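Local coordinates for uncharacterized protein (Starkeya novella, PDB 5I20), which exports amino acids across the cell inner membrane, with broad specificity that takes in threonine, methionine, lysine and glutamate, at residues L34-A37 against L38-I42; G74-G77 against Y78-Y82; P147-V150 against P151-A155; T178-V181 against A182-L186. All blocks are in the same frame, centred on the assembly; numbering follows the deposited sequence.

Contact 1. Residues L34-A37 against L38-I42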
ATOM      1  N   LEU A  34      16.228   7.784  -0.719  1.00 68.61           N
ATOM      2  CA  LEU A  34      16.394   8.736  -1.808  1.00 64.86           C
ATOM      3  C   LEU A  34      15.294   8.543  -2.843  1.00 60.13           C
ATOM      4  O   LEU A  34      14.754   9.510  -3.374  1.00 63.19           O
ATOM      5  CB  LEU A  34      17.765   8.585  -2.466  1.00 62.67           C
ATOM      6  CG  LEU A  34      18.057   9.590  -3.584  1.00 62.85           C
ATOM      7  CD1 LEU A  34      18.093  11.008  -3.028  1.00 61.56           C
ATOM      8  CD2 LEU A  34      19.355   9.253  -4.295  1.00 67.44           C
ATOM      9  N   LEU A  35      14.964   7.285  -3.117  1.00 58.43           N
ATOM     10  CA  LEU A  35      13.925   6.956  -4.087  1.00 60.80           C
ATOM     11  C   LEU A  35      12.570   7.440  -3.585  1.00 62.11           C
ATOM     12  O   LEU A  35      11.722   7.873  -4.365  1.00 66.50           O
ATOM     13  CB  LEU A  35      13.896   5.448  -4.353  1.00 60.55           C
ATOM     14  CG  LEU A  35      13.018   4.948  -5.504  1.00 64.59           C
ATOM     15  CD1 LEU A  35      13.503   5.498  -6.838  1.00 64.39           C
ATOM     16  CD2 LEU A  35      12.976   3.425  -5.532  1.00 64.95           C
ATOM     17  N   THR A  36      12.382   7.368  -2.273  1.00 60.56           N
ATOM     18  CA  THR A  36      11.165   7.852  -1.636  1.00 56.35           C
ATOM     19  C   THR A  36      11.078   9.372  -1.735  1.00 56.50           C
ATOM     20  O   THR A  36      10.038   9.922  -2.101  1.00 53.51           O
ATOM     21  CB  THR A  36      11.103   7.417  -0.157  1.00 62.39           C
ATOM     22  OG1 THR A  36      11.085   5.985  -0.081  1.00 66.68           O
ATOM     23  CG2 THR A  36       9.860   7.971   0.520  1.00 58.60           C
ATOM     24  N   ALA A  37      12.183  10.040  -1.413  1.00 53.73           N
ATOM     25  CA  ALA A  37      12.267  11.496  -1.494  1.00 55.61           C
ATOM     26  C   ALA A  37      11.949  12.013  -2.896  1.00 56.25           C
ATOM     27  O   ALA A  37      11.245  13.010  -3.054  1.00 56.70           O
ATOM     28  CB  ALA A  37      13.649  11.965  -1.066  1.00 61.94           C
ATOM     29  N   LEU A  38      12.469  11.329  -3.911  1.00 52.95           N
ATOM     30  CA  LEU A  38      12.245  11.738  -5.292  1.00 54.20           C
ATOM     31  C   LEU A  38      10.807  11.462  -5.731  1.00 51.34           C
ATOM     32  O   LEU A  38      10.157  12.319  -6.329  1.00 51.71           O
ATOM     33  CB  LEU A  38      13.229  11.030  -6.229  1.00 52.76           C
ATOM     34  CG  LEU A  38      14.713  11.377  -6.080  1.00 56.43           C
ATOM     35  CD1 LEU A  38      15.570  10.480  -6.964  1.00 57.72           C
ATOM     36  CD2 LEU A  38      14.974  12.844  -6.402  1.00 60.24           C
ATOM     37  N   THR A  39      10.307  10.270  -5.428  1.00 49.76           N
ATOM     38  CA  THR A  39       8.980   9.877  -5.896  1.00 54.78           C
ATOM     39  C   THR A  39       7.842  10.580  -5.150  1.00 52.03           C
ATOM     40  O   THR A  39       6.785  10.833  -5.727  1.00 50.85           O
ATOM     41  CB  THR A  39       8.782   8.349  -5.789  1.00 55.07           C
ATOM     42  OG1 THR A  39       9.184   7.898  -4.490  1.00 53.74           O
ATOM     43  CG2 THR A  39       9.612   7.635  -6.846  1.00 52.78           C
ATOM     44  N   PHE A  40       8.055  10.902  -3.878  1.00 50.27           N
ATOM     45  CA  PHE A  40       7.014  11.565  -3.097  1.00 55.92           C
ATOM     46  C   PHE A  40       6.979  13.067  -3.347  1.00 59.94           C
ATOM     47  O   PHE A  40       5.944  13.706  -3.152  1.00 62.90           O
ATOM     48  CB  PHE A  40       7.188  11.275  -1.605  1.00 57.64           C
ATOM     49  CG  PHE A  40       6.456  10.047  -1.148  1.00 60.07           C
ATOM     50  CD1 PHE A  40       7.022   8.792  -1.299  1.00 65.71           C
ATOM     51  CD2 PHE A  40       5.196  10.145  -0.590  1.00 59.87           C
ATOM     52  CE1 PHE A  40       6.348   7.660  -0.887  1.00 65.58           C
ATOM     53  CE2 PHE A  40       4.516   9.018  -0.177  1.00 62.63           C
ATOM     54  CZ  PHE A  40       5.093   7.775  -0.327  1.00 66.32           C
ATOM     55  N   THR A  41       8.105  13.631  -3.772  1.00 56.79           N
ATOM     56  CA  THR A  41       8.116  15.016  -4.228  1.00 55.18           C
ATOM     57  C   THR A  41       7.283  15.110  -5.501  1.00 52.86           C
ATOM     58  O   THR A  41       6.458  16.009  -5.647  1.00 56.79           O
ATOM     59  CB  THR A  41       9.545  15.531  -4.490  1.00 57.68           C
ATOM     60  OG1 THR A  41      10.281  15.541  -3.261  1.00 62.85           O
ATOM     61  CG2 THR A  41       9.513  16.940  -5.058  1.00 51.25           C
ATOM     62  N   ILE A  42       7.493  14.164  -6.413  1.00 52.26           N
ATOM     63  CA  ILE A  42       6.708  14.096  -7.638  1.00 54.17           C
ATOM     64  C   ILE A  42       5.246  13.812  -7.303  1.00 55.87           C
ATOM     65  O   ILE A  42       4.339  14.423  -7.864  1.00 60.15           O
ATOM     66  CB  ILE A  42       7.245  13.015  -8.601  1.00 57.95           C
ATOM     67  CG1 ILE A  42       8.677  13.354  -9.029  1.00 60.41           C
ATOM     68  CG2 ILE A  42       6.346  12.882  -9.825  1.00 56.89           C
ATOM     69  CD1 ILE A  42       9.343  12.287  -9.874  1.00 56.52           C
TER
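T39 carries its hydroxyl between its own backbone N and carbonyl carbon (chi1 48°), and T41 carries OG1 anti to its carbonyl carbon (chi1 -64°); both turns lay the hydroxyl against a carbonyl four residues back. The frame is one continuous alpha helix, the transmembrane helix 32-53 of this DMT-superfamily transporter. L35 O is gripped twice by T39, through OG1 at a short 2.5 Å and through the backbone N. A37 O is likewise held twice by T41, its OG1 coming nearly along the C=O axis at 2.7 Å, while the T41 N bond is long and lies above the carbonyl plane. Both hydroxyls thus spend a hydrogen bond within the helix itself. T36 OG1 repeats the pattern earlier in the helix, bonding to P32 O. On the flank facing helix 65-88, F40 stands beside T36 and meets the ring of H79 almost at right angles. L34 and L38 pack more loosely, CG of L34 lying 4.3 Å from CD1 of L38, and W204 touches both. At the edge of the F40 ring and in its plane sits T36 O, while the methyl CG2 of T36 runs alongside and reaches F40 CD1 at 3.5 Å.

Contact 2. Residues G74-G77 against Y78-Y82. With OLC ((2R)-2,3-dihydroxypropyl (9Z)-octadec-9-enoate), chain G.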
ATOM      1  N   GLY A  74       1.848   8.642   9.404  1.00 47.59           N
ATOM      2  CA  GLY A  74       1.353   7.517   8.638  1.00 42.48           C
ATOM      3  C   GLY A  74       2.280   7.155   7.500  1.00 45.43           C
ATOM      4  O   GLY A  74       2.898   6.087   7.504  1.00 48.42           O
ATOM      5  N   LEU A  75       2.389   8.055   6.529  1.00 46.58           N
ATOM      6  CA  LEU A  75       3.160   7.787   5.321  1.00 47.48           C
ATOM      7  C   LEU A  75       4.640   7.543   5.598  1.00 49.62           C
ATOM      8  O   LEU A  75       5.207   6.571   5.101  1.00 53.97           O
ATOM      9  CB  LEU A  75       3.004   8.936   4.325  1.00 50.95           C
ATOM     10  CG  LEU A  75       1.588   9.167   3.798  1.00 54.04           C
ATOM     11  CD1 LEU A  75       1.628  10.034   2.551  1.00 52.59           C
ATOM     12  CD2 LEU A  75       0.881   7.846   3.516  1.00 53.18           C
ATOM     13  N   PHE A  76       5.274   8.412   6.381  1.00 48.84           N
ATOM     14  CA  PHE A  76       6.699   8.241   6.647  1.00 51.10           C
ATOM     15  C   PHE A  76       6.951   7.059   7.571  1.00 47.72           C
ATOM     16  O   PHE A  76       7.926   6.327   7.400  1.00 50.21           O
ATOM     17  CB  PHE A  76       7.313   9.505   7.250  1.00 53.98           C
ATOM     18  CG  PHE A  76       8.775   9.364   7.575  1.00 57.16           C
ATOM     19  CD1 PHE A  76       9.737   9.478   6.580  1.00 58.15           C
ATOM     20  CD2 PHE A  76       9.191   9.103   8.873  1.00 54.99           C
ATOM     21  CE1 PHE A  76      11.087   9.341   6.875  1.00 55.23           C
ATOM     22  CE2 PHE A  76      10.539   8.964   9.175  1.00 54.82           C
ATOM     23  CZ  PHE A  76      11.487   9.084   8.175  1.00 51.39           C
ATOM     24  N   GLY A  77       6.070   6.882   8.550  1.00 50.39           N
ATOM     25  CA  GLY A  77       6.186   5.801   9.512  1.00 46.00           C
ATOM     26  C   GLY A  77       6.318   4.420   8.896  1.00 45.54           C
ATOM     27  O   GLY A  77       7.283   3.709   9.164  1.00 42.28           O
ATOM     28  N   TYR A  78       5.356   4.032   8.066  1.00 48.75           N
ATOM     29  CA  TYR A  78       5.351   2.678   7.526  1.00 47.39           C
ATOM     30  C   TYR A  78       6.477   2.496   6.509  1.00 42.46           C
ATOM     31  O   TYR A  78       6.970   1.387   6.316  1.00 45.46           O
ATOM     32  CB  TYR A  78       3.984   2.341   6.910  1.00 44.10           C
ATOM     33  CG  TYR A  78       3.803   2.746   5.466  1.00 44.72           C
ATOM     34  CD1 TYR A  78       3.357   4.018   5.132  1.00 44.42           C
ATOM     35  CD2 TYR A  78       4.056   1.848   4.436  1.00 40.04           C
ATOM     36  CE1 TYR A  78       3.183   4.388   3.815  1.00 45.62           C
ATOM     37  CE2 TYR A  78       3.889   2.211   3.119  1.00 40.06           C
ATOM     38  CZ  TYR A  78       3.448   3.480   2.812  1.00 47.66           C
ATOM     39  OH  TYR A  78       3.279   3.845   1.499  1.00 53.61           O
ATOM     40  N   HIS A  79       6.893   3.592   5.879  1.00 42.44           N
ATOM     41  CA  HIS A  79       8.047   3.578   4.980  1.00 47.59           C
ATOM     42  C   HIS A  79       9.354   3.282   5.716  1.00 44.16           C
ATOM     43  O   HIS A  79      10.144   2.446   5.283  1.00 47.35           O
ATOM     44  CB  HIS A  79       8.173   4.917   4.255  1.00 55.46           C
ATOM     45  CG  HIS A  79       7.584   4.919   2.880  1.00 60.42           C
ATOM     46  ND1 HIS A  79       6.271   5.256   2.633  1.00 65.12           N
ATOM     47  CD2 HIS A  79       8.132   4.628   1.677  1.00 65.40           C
ATOM     48  CE1 HIS A  79       6.034   5.170   1.336  1.00 67.29           C
ATOM     49  NE2 HIS A  79       7.147   4.793   0.733  1.00 69.09           N
ATOM     50  N   PHE A  80       9.574   3.982   6.823  1.00 44.92           N
ATOM     51  CA  PHE A  80      10.804   3.850   7.601  1.00 50.28           C
ATOM     52  C   PHE A  80      10.979   2.445   8.167  1.00 51.58           C
ATOM     53  O   PHE A  80      12.079   1.894   8.150  1.00 45.82           O
ATOM     54  CB  PHE A  80      10.818   4.875   8.738  1.00 50.28           C
ATOM     55  CG  PHE A  80      12.003   4.755   9.658  1.00 57.56           C
ATOM     56  CD1 PHE A  80      13.210   5.346   9.329  1.00 58.59           C
ATOM     57  CD2 PHE A  80      11.905   4.063  10.856  1.00 59.85           C
ATOM     58  CE1 PHE A  80      14.303   5.244  10.174  1.00 60.97           C
ATOM     59  CE2 PHE A  80      12.992   3.957  11.704  1.00 60.35           C
ATOM     60  CZ  PHE A  80      14.192   4.548  11.363  1.00 60.42           C
ATOM     61  N   PHE A  81       9.891   1.871   8.672  1.00 53.55           N
ATOM     62  CA  PHE A  81       9.953   0.559   9.307  1.00 50.71           C
ATOM     63  C   PHE A  81      10.042  -0.564   8.281  1.00 47.72           C
ATOM     64  O   PHE A  81      10.611  -1.619   8.556  1.00 49.93           O
ATOM     65  CB  PHE A  81       8.745   0.349  10.222  1.00 46.01           C
ATOM     66  CG  PHE A  81       8.886   1.009  11.564  1.00 47.60           C
ATOM     67  CD1 PHE A  81       9.620   0.407  12.572  1.00 46.04           C
ATOM     68  CD2 PHE A  81       8.294   2.236  11.813  1.00 45.18           C
ATOM     69  CE1 PHE A  81       9.755   1.015  13.805  1.00 47.95           C
ATOM     70  CE2 PHE A  81       8.426   2.848  13.044  1.00 44.93           C
ATOM     71  CZ  PHE A  81       9.156   2.237  14.040  1.00 46.08           C
ATOM     72  N   TYR A  82       9.492  -0.339   7.095  1.00 47.01           N
ATOM     73  CA  TYR A  82       9.583  -1.344   6.049  1.00 53.25           C
ATOM     74  C   TYR A  82      10.992  -1.380   5.460  1.00 54.48           C
ATOM     75  O   TYR A  82      11.505  -2.448   5.123  1.00 58.57           O
ATOM     76  CB  TYR A  82       8.553  -1.090   4.952  1.00 51.81           C
ATOM     77  CG  TYR A  82       8.478  -2.221   3.958  1.00 56.80           C
ATOM     78  CD1 TYR A  82       8.102  -3.496   4.361  1.00 59.12           C
ATOM     79  CD2 TYR A  82       8.792  -2.021   2.621  1.00 60.26           C
ATOM     80  CE1 TYR A  82       8.038  -4.541   3.460  1.00 65.54           C
ATOM     81  CE2 TYR A  82       8.730  -3.059   1.711  1.00 64.45           C
ATOM     82  CZ  TYR A  82       8.353  -4.316   2.136  1.00 65.71           C
ATOM     83  OH  TYR A  82       8.291  -5.351   1.234  1.00 70.16           O
TER
HETATM   84  C10 OLC G 301       0.687  -0.160   0.825  1.00 36.01           C
HETATM   85  C9  OLC G 301       0.727   0.839  -0.278  1.00 40.57           C
HETATM   86  C11 OLC G 301       1.760  -0.144   1.858  1.00 36.53           C
HETATM   87  C8  OLC G 301       1.842   1.823  -0.354  1.00 38.74           C
HETATM   88  C16 OLC G 301       4.613  -4.152   0.695  1.00 60.24           C
HETATM   89  C12 OLC G 301       1.971  -1.522   2.388  1.00 44.11           C
HETATM   90  C7  OLC G 301       2.842   1.401  -1.375  1.00 49.90           C
HETATM   91  C15 OLC G 301       4.947  -3.162   1.761  1.00 57.38           C
HETATM   92  C13 OLC G 301       3.376  -1.656   2.869  1.00 50.32           C
HETATM   93  C6  OLC G 301       3.927   2.422  -1.466  1.00 57.95           C
HETATM   94  C14 OLC G 301       3.823  -3.073   2.739  1.00 54.38           C
HETATM   95  C5  OLC G 301       5.242   1.786  -1.167  1.00 64.58           C
HETATM   96  C4  OLC G 301       6.352   2.665  -1.640  1.00 66.13           C
HETATM   97  C3  OLC G 301       7.652   1.940  -1.524  1.00 66.59           C
HETATM   98  C2  OLC G 301       8.726   2.736  -2.185  1.00 70.57           C
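One turn of the transmembrane helix 65-88 probably lines the large central cavity of the transporter: L75, Y78 and H79 meet here beside the acyl chain of a bound OLC lipid. Y78 CG sits between its backbone N and carbonyl carbon (chi1 87°), which swings the ring back over the preceding turn. CD1 of Y78 then lies 3.2 Å from G74 O, which is at the ring edge and in its plane. L75 CD2 runs alongside Y78 CE1, and Y78 OH comes within 3.1 Å of OLC C8. H79 gives its ND1 hydrogen to L75 O at 3.0 Å, with that oxygen in the imidazole plane. Farther along the lipid, OLC C15 lies over one face of the Y82 ring, toward the rim, 3.6 Å from its CZ. Away from the lipid, F80 CB lies over one face of the F76 ring, 4.1 Å from CE2. Were Y78 a serine, a gap would probably open between L75 CD2 and the lipid chain, the ring that touches both being gone. With ND1 committed to the backbone, the imidazole is probably held in its rotation, which sets H79 NE2 toward the lipid, 3.3 Å from OLC C4.

Contact 3. Residues P147-V150 against P151-A155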
ATOM      1  N   PRO A 147      15.233 -17.192  13.516  1.00 63.71           N
ATOM      2  CA  PRO A 147      15.253 -16.316  14.697  1.00 62.66           C
ATOM      3  C   PRO A 147      16.142 -15.079  14.557  1.00 62.09           C
ATOM      4  O   PRO A 147      15.877 -14.075  15.215  1.00 62.19           O
ATOM      5  CB  PRO A 147      15.798 -17.228  15.801  1.00 64.33           C
ATOM      6  CG  PRO A 147      15.468 -18.603  15.354  1.00 66.99           C
ATOM      7  CD  PRO A 147      15.567 -18.585  13.859  1.00 63.86           C
ATOM      8  N   GLU A 148      17.178 -15.144  13.728  1.00 62.19           N
ATOM      9  CA  GLU A 148      18.084 -14.008  13.584  1.00 59.41           C
ATOM     10  C   GLU A 148      17.447 -12.874  12.781  1.00 52.64           C
ATOM     11  O   GLU A 148      17.941 -11.750  12.788  1.00 52.84           O
ATOM     12  CB  GLU A 148      19.403 -14.440  12.934  1.00 60.28           C
ATOM     13  CG  GLU A 148      19.264 -15.148  11.594  1.00 65.74           C
ATOM     14  CD  GLU A 148      19.096 -16.649  11.739  1.00 71.94           C
ATOM     15  OE1 GLU A 148      18.439 -17.090  12.706  1.00 71.71           O
ATOM     16  OE2 GLU A 148      19.628 -17.392  10.885  1.00 77.23           O
ATOM     17  N   TYR A 149      16.346 -13.169  12.100  1.00 48.06           N
ATOM     18  CA  TYR A 149      15.669 -12.172  11.279  1.00 49.40           C
ATOM     19  C   TYR A 149      14.469 -11.550  11.997  1.00 46.02           C
ATOM     20  O   TYR A 149      13.772 -10.710  11.430  1.00 43.72           O
ATOM     21  CB  TYR A 149      15.221 -12.795   9.957  1.00 50.88           C
ATOM     22  CG  TYR A 149      16.360 -13.309   9.106  1.00 52.13           C
ATOM     23  CD1 TYR A 149      17.526 -12.571   8.956  1.00 52.46           C
ATOM     24  CD2 TYR A 149      16.274 -14.539   8.462  1.00 52.41           C
ATOM     25  CE1 TYR A 149      18.577 -13.039   8.182  1.00 55.18           C
ATOM     26  CE2 TYR A 149      17.319 -15.017   7.687  1.00 51.37           C
ATOM     27  CZ  TYR A 149      18.466 -14.263   7.551  1.00 55.29           C
ATOM     28  OH  TYR A 149      19.504 -14.733   6.781  1.00 64.47           O
ATOM     29  N   VAL A 150      14.249 -11.958  13.246  1.00 46.52           N
ATOM     30  CA  VAL A 150      13.122 -11.477  14.051  1.00 47.45           C
ATOM     31  C   VAL A 150      13.022  -9.943  14.163  1.00 48.33           C
ATOM     32  O   VAL A 150      11.918  -9.401  14.088  1.00 48.15           O
ATOM     33  CB  VAL A 150      13.159 -12.093  15.476  1.00 53.30           C
ATOM     34  CG1 VAL A 150      12.236 -11.335  16.431  1.00 52.19           C
ATOM     35  CG2 VAL A 150      12.768 -13.563  15.421  1.00 48.90           C
ATOM     36  N   PRO A 151      14.158  -9.234  14.333  1.00 51.82           N
ATOM     37  CA  PRO A 151      14.016  -7.771  14.325  1.00 52.85           C
ATOM     38  C   PRO A 151      13.399  -7.229  13.035  1.00 49.15           C
ATOM     39  O   PRO A 151      12.671  -6.237  13.079  1.00 44.66           O
ATOM     40  CB  PRO A 151      15.459  -7.283  14.482  1.00 49.21           C
ATOM     41  CG  PRO A 151      16.114  -8.352  15.260  1.00 47.03           C
ATOM     42  CD  PRO A 151      15.516  -9.637  14.750  1.00 54.92           C
ATOM     43  N   GLY A 152      13.681  -7.882  11.911  1.00 50.58           N
ATOM     44  CA  GLY A 152      13.118  -7.482  10.636  1.00 41.82           C
ATOM     45  C   GLY A 152      11.639  -7.789  10.530  1.00 42.76           C
ATOM     46  O   GLY A 152      10.879  -7.014   9.953  1.00 42.39           O
ATOM     47  N   TYR A 153      11.227  -8.924  11.085  1.00 44.47           N
ATOM     48  CA  TYR A 153       9.818  -9.304  11.068  1.00 41.04           C
ATOM     49  C   TYR A 153       8.994  -8.317  11.887  1.00 38.99           C
ATOM     50  O   TYR A 153       7.882  -7.950  11.502  1.00 41.15           O
ATOM     51  CB  TYR A 153       9.625 -10.722  11.613  1.00 43.58           C
ATOM     52  CG  TYR A 153      10.455 -11.792  10.937  1.00 46.79           C
ATOM     53  CD1 TYR A 153      10.787 -11.706   9.589  1.00 47.96           C
ATOM     54  CD2 TYR A 153      10.901 -12.895  11.652  1.00 48.66           C
ATOM     55  CE1 TYR A 153      11.548 -12.695   8.975  1.00 44.85           C
ATOM     56  CE2 TYR A 153      11.657 -13.883  11.051  1.00 51.02           C
ATOM     57  CZ  TYR A 153      11.976 -13.780   9.715  1.00 50.27           C
ATOM     58  OH  TYR A 153      12.731 -14.769   9.127  1.00 51.64           O
ATOM     59  N   LEU A 154       9.547  -7.886  13.018  1.00 39.76           N
ATOM     60  CA  LEU A 154       8.872  -6.926  13.888  1.00 44.59           C
ATOM     61  C   LEU A 154       8.736  -5.574  13.196  1.00 45.24           C
ATOM     62  O   LEU A 154       7.678  -4.946  13.244  1.00 46.81           O
ATOM     63  CB  LEU A 154       9.624  -6.777  15.213  1.00 46.57           C
ATOM     64  CG  LEU A 154       9.708  -8.039  16.075  1.00 44.51           C
ATOM     65  CD1 LEU A 154      10.532  -7.789  17.330  1.00 45.97           C
ATOM     66  CD2 LEU A 154       8.317  -8.543  16.433  1.00 40.79           C
ATOM     67  N   ALA A 155       9.814  -5.134  12.552  1.00 39.44           N
ATOM     68  CA  ALA A 155       9.784  -3.916  11.751  1.00 44.95           C
ATOM     69  C   ALA A 155       8.728  -4.037  10.657  1.00 42.62           C
ATOM     70  O   ALA A 155       7.952  -3.110  10.419  1.00 42.55           O
ATOM     71  CB  ALA A 155      11.152  -3.639  11.146  1.00 39.86           C
TER
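Y149 O accepts the backbone N of Y153 at 3.1 Å, in the carbonyl plane, and a weak, strongly bent bond from G152 N. The aromatic ring of Y153 lies over the same atom, with the oxygen 3.4 Å above the centre of one face. Because Y153 CG is anti to its carbonyl carbon (chi1 -54°), the ring leans back along the helix toward its start, and the far end crosses Y149 obliquely: OH of Y153 comes to 3.3 Å from Y149 CB and lies at the edge of the Y149 ring. That hydroxyl is hydrogen-bonded to A146 N, just before the turn, with a weak further bond to E93. All this marks the periplasmic start of the transmembrane helix 150-169, where a short 3-10 turn, 147-149, leads into the alpha helix. P151, in the first turn, has no N-H to give, and its side chain touches L88 of helix 65-88. V150 O takes the next regular bond, from L154 N at 3.0 Å and nearly straight at 161°. On the surface, V150 and L154 point the same way, CG1 of V150 to CD1 of L154 at 4.0 Å. E148 CG rests over the centre of the Y149 ring.

Contact 4. Residues T178-V181 against A182-L186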
ATOM      1  N   THR A 178      -8.770  15.911   0.144  1.00 59.86           N
ATOM      2  CA  THR A 178      -7.849  14.912  -0.389  1.00 59.19           C
ATOM      3  C   THR A 178      -6.497  15.519  -0.748  1.00 55.48           C
ATOM      4  O   THR A 178      -5.455  14.887  -0.565  1.00 51.56           O
ATOM      5  CB  THR A 178      -8.440  14.224  -1.636  1.00 68.04           C
ATOM      6  OG1 THR A 178      -9.705  13.640  -1.304  1.00 75.68           O
ATOM      7  CG2 THR A 178      -7.508  13.137  -2.150  1.00 66.14           C
ATOM      8  N   GLU A 179      -6.518  16.754  -1.238  1.00 59.06           N
ATOM      9  CA  GLU A 179      -5.303  17.434  -1.684  1.00 67.10           C
ATOM     10  C   GLU A 179      -4.293  17.646  -0.555  1.00 66.04           C
ATOM     11  O   GLU A 179      -3.132  17.961  -0.809  1.00 63.88           O
ATOM     12  CB  GLU A 179      -5.650  18.781  -2.329  1.00 76.08           C
ATOM     13  CG  GLU A 179      -7.053  19.292  -2.026  1.00 84.33           C
ATOM     14  CD  GLU A 179      -8.108  18.691  -2.941  1.00 87.58           C
ATOM     15  OE1 GLU A 179      -7.820  18.493  -4.140  1.00 88.79           O
ATOM     16  OE2 GLU A 179      -9.226  18.413  -2.455  1.00 88.87           O
ATOM     17  N   VAL A 180      -4.740  17.472   0.686  1.00 63.02           N
ATOM     18  CA  VAL A 180      -3.867  17.621   1.846  1.00 60.86           C
ATOM     19  C   VAL A 180      -2.783  16.532   1.852  1.00 56.87           C
ATOM     20  O   VAL A 180      -1.680  16.748   2.360  1.00 57.25           O
ATOM     21  CB  VAL A 180      -4.685  17.590   3.159  1.00 59.53           C
ATOM     22  CG1 VAL A 180      -3.774  17.620   4.381  1.00 62.44           C
ATOM     23  CG2 VAL A 180      -5.652  18.767   3.195  1.00 58.38           C
ATOM     24  N   VAL A 181      -3.097  15.383   1.254  1.00 54.21           N
ATOM     25  CA  VAL A 181      -2.148  14.273   1.109  1.00 52.57           C
ATOM     26  C   VAL A 181      -0.852  14.724   0.428  1.00 54.01           C
ATOM     27  O   VAL A 181       0.229  14.207   0.721  1.00 58.77           O
ATOM     28  CB  VAL A 181      -2.783  13.102   0.315  1.00 54.50           C
ATOM     29  CG1 VAL A 181      -1.737  12.067  -0.084  1.00 53.52           C
ATOM     30  CG2 VAL A 181      -3.891  12.449   1.134  1.00 48.49           C
ATOM     31  N   ALA A 182      -0.963  15.701  -0.469  1.00 58.39           N
ATOM     32  CA  ALA A 182       0.208  16.308  -1.094  1.00 55.98           C
ATOM     33  C   ALA A 182       1.159  16.858  -0.036  1.00 55.75           C
ATOM     34  O   ALA A 182       2.377  16.749  -0.165  1.00 55.76           O
ATOM     35  CB  ALA A 182      -0.214  17.409  -2.058  1.00 55.90           C
ATOM     36  N   GLY A 183       0.590  17.442   1.013  1.00 55.66           N
ATOM     37  CA  GLY A 183       1.376  17.940   2.125  1.00 58.37           C
ATOM     38  C   GLY A 183       2.053  16.808   2.871  1.00 55.89           C
ATOM     39  O   GLY A 183       3.180  16.949   3.344  1.00 60.06           O
ATOM     40  N   PHE A 184       1.355  15.681   2.975  1.00 55.90           N
ATOM     41  CA  PHE A 184       1.905  14.486   3.604  1.00 52.13           C
ATOM     42  C   PHE A 184       3.079  13.952   2.799  1.00 53.00           C
ATOM     43  O   PHE A 184       4.106  13.564   3.358  1.00 54.26           O
ATOM     44  CB  PHE A 184       0.840  13.393   3.738  1.00 50.06           C
ATOM     45  CG  PHE A 184      -0.339  13.778   4.587  1.00 52.50           C
ATOM     46  CD1 PHE A 184      -0.255  14.816   5.502  1.00 55.70           C
ATOM     47  CD2 PHE A 184      -1.535  13.086   4.474  1.00 48.53           C
ATOM     48  CE1 PHE A 184      -1.343  15.161   6.281  1.00 60.00           C
ATOM     49  CE2 PHE A 184      -2.627  13.424   5.249  1.00 48.22           C
ATOM     50  CZ  PHE A 184      -2.532  14.462   6.155  1.00 57.44           C
ATOM     51  N   CYS A 185       2.917  13.931   1.479  1.00 52.24           N
ATOM     52  CA  CYS A 185       3.951  13.413   0.590  1.00 52.65           C
ATOM     53  C   CYS A 185       5.196  14.293   0.599  1.00 55.34           C
ATOM     54  O   CYS A 185       6.314  13.789   0.691  1.00 56.36           O
ATOM     55  CB  CYS A 185       3.414  13.277  -0.837  1.00 49.11           C
ATOM     56  SG  CYS A 185       2.217  11.937  -1.051  1.00 57.25           S
ATOM     57  N   LEU A 186       4.998  15.606   0.506  1.00 56.54           N
ATOM     58  CA  LEU A 186       6.118  16.542   0.499  1.00 55.80           C
ATOM     59  C   LEU A 186       6.875  16.501   1.820  1.00 57.12           C
ATOM     60  O   LEU A 186       8.107  16.520   1.838  1.00 59.78           O
ATOM     61  CB  LEU A 186       5.633  17.965   0.210  1.00 51.74           C
ATOM     62  CG  LEU A 186       5.098  18.199  -1.205  1.00 53.90           C
ATOM     63  CD1 LEU A 186       4.590  19.625  -1.370  1.00 54.36           C
ATOM     64  CD2 LEU A 186       6.161  17.876  -2.246  1.00 54.20           C
TER
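F184 is the packed heart of this turn, its ring leaning back on V180 and V181, whereas E179 at the other end is partly exposed and its side chain makes no contact with 182-186. F184 CG is anti to the carbonyl carbon (chi1 -61°), which carries the ring back along the helix. Its CZ then touches V180 CG1 at 3.8 Å, the two side chains crossing at a slant, while V181 comes in at about a right angle, CG2 to F184 CD2. V180 O lies above one face of the ring, toward the rim, and also accepts the F184 backbone N in its carbonyl plane at 3.3 Å; a weak, bent bond from G183 N reaches the same oxygen. These bonds open the transmembrane helix 181-199 near its cytoplasmic end, in the second EamA sequence range. One step on, C185 N donates to V181 O at 2.8 Å, and C185 SG packs on V181 CG1. With a residue as small as alanine replacing F184, V180 CG1 would probably lose the ring it rests on and a gap would open toward V67 and L75 of helix 65-88. Toward the E179 end the contact is carried by backbone: A182 N bonds to E179 O at 3.2 Å from well above the carbonyl plane, 60° out of it, with A182 CB close to that oxygen. T178, farther out, lies against Y226 and D229 of helix 224-234.

Overall arrangement
Following the chain, contact 1 lies on helix 32-53, contact 2 on helix 65-88, contact 3 at the start of helix 150-169 and contact 4 at the start of helix 181-199. Each spans one unbroken stretch, so none closes a long loop; they run in series, neither nesting nor crossing. Contacts 1, 2 and 4 touch one another in space. T36 OG1 packs on H79 CD2, L75 CD1 reaches C185 SG, C185 CB packs against F40 O, and T41 O meets L186 CD2, joining helices of the first EamA range to one of the second. Contact 3 stands apart at the periplasmic end, about 32 Å between centres from contact 4, yet A155 CB touches F81 O of contact 2.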